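Local coordinates for protein nitroalkane oxidase (Podospora anserina, PDB 3MKH) that oxidises primary and secondary nitroalkanes to aldehydes or ketones with its FAD cofactor, releasing nitrite and turning molecular oxygen into hydrogen peroxide, at residues 143-157 / 188-202. Residues are numbered along the deposited sequence; the frame is centred on the assembly and turned at random.
Sequences ALEKGAPGFQTTARL and VCRDATTPLEEGQDP. With SO4 (sulfate ion), chain G.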
ATOM      1  N   ALA A 143      19.582 -13.052 -19.455  1.00 27.37           N
ATOM      2  CA  ALA A 143      20.548 -13.199 -20.532  1.00 28.97           C
ATOM      3  C   ALA A 143      21.922 -13.629 -20.008  1.00 31.35           C
ATOM      4  O   ALA A 143      22.669 -14.290 -20.724  1.00 27.11           O
ATOM      5  CB  ALA A 143      20.670 -11.917 -21.325  1.00 30.36           C
ATOM      6  N   LEU A 144      22.234 -13.249 -18.768  1.00 28.27           N
ATOM      7  CA  LEU A 144      23.549 -13.509 -18.169  1.00 29.64           C
ATOM      8  C   LEU A 144      23.546 -14.690 -17.200  1.00 30.49           C
ATOM      9  O   LEU A 144      24.569 -15.008 -16.584  1.00 34.23           O
ATOM     10  CB  LEU A 144      24.032 -12.273 -17.425  1.00 33.20           C
ATOM     11  CG  LEU A 144      24.757 -11.188 -18.225  1.00 35.87           C
ATOM     12  CD1 LEU A 144      23.982 -10.796 -19.450  1.00 34.20           C
ATOM     13  CD2 LEU A 144      25.001  -9.992 -17.327  1.00 42.24           C
ATOM     14  N   GLU A 145      22.394 -15.335 -17.055  1.00 30.11           N
ATOM     15  CA  GLU A 145      22.241 -16.391 -16.063  1.00 32.26           C
ATOM     16  C   GLU A 145      22.963 -17.668 -16.463  1.00 32.86           C
ATOM     17  O   GLU A 145      22.793 -18.170 -17.574  1.00 29.65           O
ATOM     18  CB  GLU A 145      20.764 -16.688 -15.817  1.00 28.96           C
ATOM     19  CG  GLU A 145      20.506 -17.644 -14.658  1.00 32.12           C
ATOM     20  CD  GLU A 145      19.021 -17.883 -14.410  1.00 34.49           C
ATOM     21  OE1 GLU A 145      18.262 -17.985 -15.398  1.00 35.74           O
ATOM     22  OE2 GLU A 145      18.614 -17.968 -13.228  1.00 37.93           O
ATOM     23  N   LYS A 146      23.770 -18.202 -15.550  1.00 31.46           N
ATOM     24  CA  LYS A 146      24.407 -19.493 -15.790  1.00 34.67           C
ATOM     25  C   LYS A 146      23.345 -20.565 -15.994  1.00 34.93           C
ATOM     26  O   LYS A 146      22.384 -20.651 -15.222  1.00 36.26           O
ATOM     27  CB  LYS A 146      25.315 -19.876 -14.615  1.00 38.30           C
ATOM     28  CG  LYS A 146      26.654 -19.164 -14.600  1.00 37.93           C
ATOM     29  CD  LYS A 146      27.495 -19.643 -13.424  1.00 43.01           C
ATOM     30  CE  LYS A 146      28.936 -19.175 -13.536  1.00 42.10           C
ATOM     31  NZ  LYS A 146      29.684 -19.502 -12.279  1.00 51.95           N
ATOM     32  N   GLY A 147      23.517 -21.381 -17.030  1.00 34.25           N
ATOM     33  CA  GLY A 147      22.600 -22.472 -17.293  1.00 32.42           C
ATOM     34  C   GLY A 147      21.426 -22.064 -18.157  1.00 36.44           C
ATOM     35  O   GLY A 147      20.586 -22.893 -18.496  1.00 30.07           O
ATOM     36  N   ALA A 148      21.353 -20.782 -18.511  1.00 32.13           N
ATOM     37  CA  ALA A 148      20.289 -20.311 -19.394  1.00 31.65           C
ATOM     38  C   ALA A 148      20.810 -20.271 -20.829  1.00 32.83           C
ATOM     39  O   ALA A 148      22.021 -20.366 -21.056  1.00 35.28           O
ATOM     40  CB  ALA A 148      19.782 -18.922 -18.940  1.00 30.30           C
ATOM     41  N   PRO A 149      19.903 -20.151 -21.809  1.00 33.68           N
ATOM     42  CA  PRO A 149      20.320 -20.098 -23.217  1.00 32.30           C
ATOM     43  C   PRO A 149      21.202 -18.888 -23.551  1.00 32.04           C
ATOM     44  O   PRO A 149      22.000 -18.976 -24.483  1.00 30.28           O
ATOM     45  CB  PRO A 149      18.991 -19.984 -23.976  1.00 33.98           C
ATOM     46  CG  PRO A 149      17.970 -20.534 -23.052  1.00 35.92           C
ATOM     47  CD  PRO A 149      18.438 -20.175 -21.669  1.00 33.49           C
ATOM     48  N   GLY A 150      21.060 -17.782 -22.821  1.00 31.33           N
ATOM     49  CA  GLY A 150      21.787 -16.565 -23.162  1.00 26.12           C
ATOM     50  C   GLY A 150      21.062 -15.807 -24.265  1.00 29.72           C
ATOM     51  O   GLY A 150      20.010 -16.249 -24.722  1.00 28.48           O
ATOM     52  N   PHE A 151      21.612 -14.669 -24.684  1.00 24.71           N
ATOM     53  CA  PHE A 151      21.050 -13.890 -25.792  1.00 28.78           C
ATOM     54  C   PHE A 151      20.774 -14.764 -27.013  1.00 29.37           C
ATOM     55  O   PHE A 151      21.574 -15.620 -27.361  1.00 28.23           O
ATOM     56  CB  PHE A 151      22.014 -12.780 -26.218  1.00 27.71           C
ATOM     57  CG  PHE A 151      22.020 -11.586 -25.307  1.00 30.64           C
ATOM     58  CD1 PHE A 151      20.911 -10.749 -25.231  1.00 25.86           C
ATOM     59  CD2 PHE A 151      23.146 -11.286 -24.549  1.00 28.29           C
ATOM     60  CE1 PHE A 151      20.929  -9.643 -24.392  1.00 29.31           C
ATOM     61  CE2 PHE A 151      23.179 -10.195 -23.731  1.00 23.14           C
ATOM     62  CZ  PHE A 151      22.064  -9.365 -23.643  1.00 31.29           C
ATOM     63  N   GLN A 152      19.649 -14.536 -27.674  1.00 27.53           N
ATOM     64  CA  GLN A 152      19.356 -15.260 -28.897  1.00 30.01           C
ATOM     65  C   GLN A 152      20.144 -14.648 -30.039  1.00 30.11           C
ATOM     66  O   GLN A 152      20.437 -15.317 -31.022  1.00 30.13           O
ATOM     67  CB  GLN A 152      17.856 -15.229 -29.206  1.00 33.74           C
ATOM     68  CG  GLN A 152      17.434 -16.073 -30.432  1.00 34.05           C
ATOM     69  CD  GLN A 152      17.469 -15.310 -31.767  1.00 38.14           C
ATOM     70  OE1 GLN A 152      17.330 -14.087 -31.805  1.00 35.96           O
ATOM     71  NE2 GLN A 152      17.631 -16.046 -32.870  1.00 39.91           N
ATOM     72  N   THR A 153      20.482 -13.369 -29.920  1.00 25.83           N
ATOM     73  CA  THR A 153      21.230 -12.694 -30.968  1.00 25.13           C
ATOM     74  C   THR A 153      22.723 -13.007 -30.802  1.00 27.24           C
ATOM     75  O   THR A 153      23.304 -12.806 -29.731  1.00 26.51           O
ATOM     76  CB  THR A 153      20.990 -11.161 -30.964  1.00 25.45           C
ATOM     77  OG1 THR A 153      19.597 -10.890 -31.202  1.00 28.00           O
ATOM     78  CG2 THR A 153      21.820 -10.477 -32.046  1.00 23.93           C
ATOM     79  N   THR A 154      23.335 -13.505 -31.867  1.00 25.72           N
ATOM     80  CA  THR A 154      24.718 -13.955 -31.801  1.00 26.62           C
ATOM     81  C   THR A 154      25.563 -13.250 -32.828  1.00 27.53           C
ATOM     82  O   THR A 154      25.051 -12.703 -33.807  1.00 27.80           O
ATOM     83  CB  THR A 154      24.838 -15.464 -32.087  1.00 30.10           C
ATOM     84  OG1 THR A 154      24.311 -15.732 -33.387  1.00 26.57           O
ATOM     85  CG2 THR A 154      24.078 -16.271 -31.067  1.00 31.71           C
ATOM     86  N   ALA A 155      26.871 -13.267 -32.588  1.00 27.67           N
ATOM     87  CA  ALA A 155      27.841 -12.749 -33.529  1.00 28.50           C
ATOM     88  C   ALA A 155      28.997 -13.752 -33.621  1.00 30.58           C
ATOM     89  O   ALA A 155      29.365 -14.366 -32.626  1.00 28.49           O
ATOM     90  CB  ALA A 155      28.333 -11.367 -33.097  1.00 26.39           C
ATOM     91  N   ARG A 156      29.526 -13.938 -34.827  1.00 32.08           N
ATOM     92  CA  ARG A 156      30.645 -14.850 -35.068  1.00 33.06           C
ATOM     93  C   ARG A 156      31.648 -14.183 -35.996  1.00 33.62           C
ATOM     94  O   ARG A 156      31.266 -13.605 -37.021  1.00 33.48           O
ATOM     95  CB  ARG A 156      30.149 -16.137 -35.732  1.00 37.27           C
ATOM     96  CG  ARG A 156      29.237 -16.980 -34.872  1.00 41.64           C
ATOM     97  CD  ARG A 156      28.545 -18.051 -35.710  1.00 47.00           C
ATOM     98  NE  ARG A 156      27.546 -18.798 -34.944  1.00 50.88           N
ATOM     99  CZ  ARG A 156      26.303 -18.372 -34.713  1.00 50.94           C
ATOM    100  NH1 ARG A 156      25.892 -17.198 -35.184  1.00 46.31           N
ATOM    101  NH2 ARG A 156      25.469 -19.118 -34.005  1.00 56.28           N
ATOM    102  N   LEU A 157      32.929 -14.260 -35.647  1.00 32.81           N
ATOM    103  CA  LEU A 157      33.973 -13.722 -36.508  1.00 32.24           C
ATOM    104  C   LEU A 157      34.253 -14.725 -37.629  1.00 35.35           C
ATOM    105  O   LEU A 157      34.618 -15.860 -37.368  1.00 35.59           O
ATOM    106  CB  LEU A 157      35.245 -13.446 -35.702  1.00 35.28           C
ATOM    107  CG  LEU A 157      36.476 -12.879 -36.417  1.00 34.88           C
ATOM    108  CD1 LEU A 157      36.178 -11.531 -37.040  1.00 36.78           C
ATOM    109  CD2 LEU A 157      37.627 -12.753 -35.433  1.00 42.15           C
ATOM    110  N   VAL A 188      23.546  -5.428 -28.827  1.00 20.79           N
ATOM    111  CA  VAL A 188      24.070  -6.249 -27.765  1.00 21.78           C
ATOM    112  C   VAL A 188      23.829  -7.698 -28.134  1.00 25.86           C
ATOM    113  O   VAL A 188      22.695  -8.118 -28.411  1.00 22.71           O
ATOM    114  CB  VAL A 188      23.405  -5.921 -26.430  1.00 22.06           C
ATOM    115  CG1 VAL A 188      24.055  -6.727 -25.286  1.00 25.50           C
ATOM    116  CG2 VAL A 188      23.522  -4.424 -26.165  1.00 23.08           C
ATOM    117  N   CYS A 189      24.907  -8.466 -28.158  1.00 24.08           N
ATOM    118  CA  CYS A 189      24.807  -9.842 -28.600  1.00 26.57           C
ATOM    119  C   CYS A 189      25.838 -10.721 -27.906  1.00 31.01           C
ATOM    120  O   CYS A 189      26.697 -10.229 -27.156  1.00 28.38           O
ATOM    121  CB  CYS A 189      24.983  -9.901 -30.117  1.00 28.88           C
ATOM    122  SG  CYS A 189      26.459  -9.038 -30.704  1.00 30.68           S
ATOM    123  N   ARG A 190      25.758 -12.028 -28.148  1.00 26.36           N
ATOM    124  CA  ARG A 190      26.783 -12.916 -27.618  1.00 26.38           C
ATOM    125  C   ARG A 190      27.680 -13.526 -28.705  1.00 29.71           C
ATOM    126  O   ARG A 190      27.210 -13.965 -29.769  1.00 24.76           O
ATOM    127  CB  ARG A 190      26.182 -13.983 -26.701  1.00 28.04           C
ATOM    128  CG  ARG A 190      25.475 -15.081 -27.404  1.00 32.98           C
ATOM    129  CD  ARG A 190      25.000 -16.144 -26.437  1.00 34.14           C
ATOM    130  NE  ARG A 190      23.926 -16.896 -27.067  1.00 32.22           N
ATOM    131  CZ  ARG A 190      24.125 -17.926 -27.878  1.00 35.91           C
ATOM    132  NH1 ARG A 190      25.362 -18.330 -28.131  1.00 38.15           N
ATOM    133  NH2 ARG A 190      23.095 -18.549 -28.432  1.00 34.32           N
ATOM    134  N   ASP A 191      28.982 -13.527 -28.427  1.00 29.37           N
ATOM    135  CA  ASP A 191      29.976 -14.087 -29.328  1.00 29.01           C
ATOM    136  C   ASP A 191      29.774 -15.595 -29.378  1.00 28.98           C
ATOM    137  O   ASP A 191      29.791 -16.267 -28.349  1.00 32.19           O
ATOM    138  CB  ASP A 191      31.371 -13.757 -28.798  1.00 31.99           C
ATOM    139  CG  ASP A 191      32.488 -14.359 -29.640  1.00 33.58           C
ATOM    140  OD1 ASP A 191      32.228 -14.787 -30.783  1.00 32.10           O
ATOM    141  OD2 ASP A 191      33.640 -14.393 -29.149  1.00 38.23           O
ATOM    142  N   ALA A 192      29.556 -16.124 -30.574  1.00 32.83           N
ATOM    143  CA  ALA A 192      29.400 -17.558 -30.743  1.00 34.44           C
ATOM    144  C   ALA A 192      30.523 -18.138 -31.615  1.00 36.67           C
ATOM    145  O   ALA A 192      30.416 -19.257 -32.117  1.00 37.02           O
ATOM    146  CB  ALA A 192      28.017 -17.877 -31.339  1.00 34.43           C
ATOM    147  N   THR A 193      31.591 -17.372 -31.795  1.00 34.90           N
ATOM    148  CA  THR A 193      32.732 -17.829 -32.588  1.00 38.58           C
ATOM    149  C   THR A 193      33.302 -19.106 -31.987  1.00 39.61           C
ATOM    150  O   THR A 193      33.605 -20.062 -32.696  1.00 39.58           O
ATOM    151  CB  THR A 193      33.845 -16.787 -32.634  1.00 38.01           C
ATOM    152  OG1 THR A 193      33.305 -15.528 -33.044  1.00 34.91           O
ATOM    153  CG2 THR A 193      34.955 -17.231 -33.620  1.00 32.99           C
ATOM    154  N   THR A 194      33.443 -19.103 -30.669  1.00 38.04           N
ATOM    155  CA  THR A 194      33.789 -20.297 -29.919  1.00 41.21           C
ATOM    156  C   THR A 194      32.695 -20.512 -28.884  1.00 42.43           C
ATOM    157  O   THR A 194      32.116 -19.552 -28.378  1.00 41.24           O
ATOM    158  CB  THR A 194      35.139 -20.144 -29.192  1.00 39.88           C
ATOM    159  OG1 THR A 194      35.053 -19.073 -28.242  1.00 36.77           O
ATOM    160  CG2 THR A 194      36.255 -19.847 -30.184  1.00 42.44           C
ATOM    161  N   PRO A 195      32.412 -21.774 -28.559  1.00 42.09           N
ATOM    162  CA  PRO A 195      31.327 -22.068 -27.624  1.00 43.84           C
ATOM    163  C   PRO A 195      31.674 -21.650 -26.205  1.00 44.37           C
ATOM    164  O   PRO A 195      32.851 -21.528 -25.855  1.00 42.77           O
ATOM    165  CB  PRO A 195      31.203 -23.595 -27.698  1.00 49.04           C
ATOM    166  CG  PRO A 195      31.978 -24.003 -28.923  1.00 47.03           C
ATOM    167  CD  PRO A 195      33.059 -22.995 -29.060  1.00 47.66           C
ATOM    168  N   LEU A 196      30.643 -21.420 -25.401  1.00 40.42           N
ATOM    169  CA  LEU A 196      30.806 -21.200 -23.973  1.00 43.97           C
ATOM    170  C   LEU A 196      31.399 -22.466 -23.356  1.00 44.36           C
ATOM    171  O   LEU A 196      30.954 -23.570 -23.648  1.00 44.50           O
ATOM    172  CB  LEU A 196      29.439 -20.896 -23.348  1.00 45.65           C
ATOM    173  CG  LEU A 196      29.302 -20.533 -21.870  1.00 37.75           C
ATOM    174  CD1 LEU A 196      30.052 -19.253 -21.543  1.00 36.76           C
ATOM    175  CD2 LEU A 196      27.830 -20.390 -21.521  1.00 40.38           C
ATOM    176  N   GLU A 197      32.404 -22.312 -22.507  1.00 43.58           N
ATOM    177  CA  GLU A 197      32.999 -23.464 -21.845  1.00 48.29           C
ATOM    178  C   GLU A 197      32.128 -23.936 -20.686  1.00 49.70           C
ATOM    179  O   GLU A 197      31.290 -23.189 -20.182  1.00 47.33           O
ATOM    180  CB  GLU A 197      34.405 -23.128 -21.353  1.00 49.14           C
ATOM    181  CG  GLU A 197      35.325 -22.655 -22.466  1.00 57.90           C
ATOM    182  CD  GLU A 197      36.710 -22.295 -21.975  1.00 64.91           C
ATOM    183  OE1 GLU A 197      37.099 -22.779 -20.886  1.00 69.71           O
ATOM    184  OE2 GLU A 197      37.408 -21.531 -22.679  1.00 62.75           O
ATOM    185  N   GLU A 198      32.333 -25.183 -20.272  1.00 55.31           N
ATOM    186  CA  GLU A 198      31.611 -25.764 -19.143  1.00 53.34           C
ATOM    187  C   GLU A 198      31.748 -24.918 -17.869  1.00 50.02           C
ATOM    188  O   GLU A 198      32.853 -24.715 -17.375  1.00 49.58           O
ATOM    189  CB  GLU A 198      32.118 -27.187 -18.885  1.00 58.45           C
ATOM    190  CG  GLU A 198      31.475 -27.867 -17.695  1.00 57.79           C
ATOM    191  CD  GLU A 198      29.961 -27.854 -17.788  1.00 69.59           C
ATOM    192  OE1 GLU A 198      29.432 -28.059 -18.904  1.00 74.72           O
ATOM    193  OE2 GLU A 198      29.304 -27.635 -16.747  1.00 73.27           O
ATOM    194  N   GLY A 199      30.627 -24.423 -17.346  1.00 52.20           N
ATOM    195  CA  GLY A 199      30.640 -23.602 -16.142  1.00 49.79           C
ATOM    196  C   GLY A 199      31.232 -22.201 -16.291  1.00 47.78           C
ATOM    197  O   GLY A 199      31.533 -21.529 -15.296  1.00 46.96           O
ATOM    198  N   GLN A 200      31.403 -21.749 -17.529  1.00 42.24           N
ATOM    199  CA  GLN A 200      31.916 -20.404 -17.779  1.00 43.76           C
ATOM    200  C   GLN A 200      30.806 -19.368 -17.573  1.00 38.79           C
ATOM    201  O   GLN A 200      29.644 -19.637 -17.856  1.00 34.86           O
ATOM    202  CB  GLN A 200      32.475 -20.310 -19.202  1.00 41.64           C
ATOM    203  CG  GLN A 200      33.227 -19.019 -19.511  1.00 42.69           C
ATOM    204  CD  GLN A 200      33.761 -18.974 -20.943  1.00 40.05           C
ATOM    205  OE1 GLN A 200      33.448 -19.839 -21.765  1.00 39.92           O
ATOM    206  NE2 GLN A 200      34.565 -17.961 -21.247  1.00 44.70           N
ATOM    207  N   ASP A 201      31.174 -18.195 -17.068  1.00 36.64           N
ATOM    208  CA  ASP A 201      30.242 -17.079 -16.908  1.00 37.33           C
ATOM    209  C   ASP A 201      29.803 -16.555 -18.284  1.00 32.34           C
ATOM    210  O   ASP A 201      30.630 -16.105 -19.063  1.00 31.59           O
ATOM    211  CB  ASP A 201      30.929 -15.956 -16.116  1.00 37.92           C
ATOM    212  CG  ASP A 201      29.988 -14.808 -15.755  1.00 39.37           C
ATOM    213  OD1 ASP A 201      28.908 -14.656 -16.383  1.00 37.65           O
ATOM    214  OD2 ASP A 201      30.345 -14.041 -14.832  1.00 44.89           O
ATOM    215  N   PRO A 202      28.495 -16.614 -18.585  1.00 31.64           N
ATOM    216  CA  PRO A 202      27.980 -16.130 -19.878  1.00 28.30           C
ATOM    217  C   PRO A 202      28.371 -14.676 -20.173  1.00 25.55           C
ATOM    218  O   PRO A 202      28.439 -14.256 -21.336  1.00 28.27           O
ATOM    219  CB  PRO A 202      26.457 -16.237 -19.709  1.00 29.58           C
ATOM    220  CG  PRO A 202      26.267 -17.312 -18.716  1.00 32.15           C
ATOM    221  CD  PRO A 202      27.446 -17.254 -17.774  1.00 29.33           C
TER
HETATM  222  S   SO4 G 440      24.825 -21.148 -30.963  1.00 60.26           S
HETATM  223  O1  SO4 G 440      23.767 -22.138 -31.160  1.00 73.58           O
HETATM  224  O2  SO4 G 440      24.377 -19.865 -31.503  1.00 56.23           O
HETATM  225  O3  SO4 G 440      25.084 -21.016 -29.532  1.00 48.60           O
HETATM  226  O4  SO4 G 440      26.032 -21.576 -31.677  1.00 61.98           O
HETATM  227  O   HOH W   1      26.786 -14.046 -15.129  1.00 36.85           O
HETATM  228  O   HOH W   2      27.892 -20.893 -33.379  1.00 53.55           O
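R190 lies alongside T154 where strands 154-157 and 188-191 pair in parallel, in the beta domain of this acyl-CoA dehydrogenase fold. Backbone bonds run from R190 N on T153 O through A155 N on R190 O and, just past the strand, to A192 N on A155 O at 2.7 Å. On the face that T154 and R190 share, T154 CG2 sits over the centre of the R190 guanidinium, 3.6 Å from CZ. The R190 chain, CG tucked between backbone N and carbonyl carbon (chi1 76°), reaches back along 151-154, and NE donates in the carbonyl plane to F151 O at 2.7 Å. Its NH1 donates to O3 of a sulfate, probably from the crystallisation liquor, at 3.0 Å. An alanine in place of R190 would probably leave F151 O without its side-chain donor and the T154 methyl without its flat cover. R156 approaches the same anion: A192 CB lies under one face of its guanidinium, toward the rim, and a water joins its NE to sulfate O4. On the face opposite T154 and R190, A155 CB touches C189 SG. F151 CZ packs on V188 CG1, 3.7 Å away. Farther along, P202 packs its ring on L144 O and K146 CG. D191 OD1 closes an Asx turn, accepting from T193 N and, on its syn lone pair, T193 OG1, which receives L157 N at 2.9 Å.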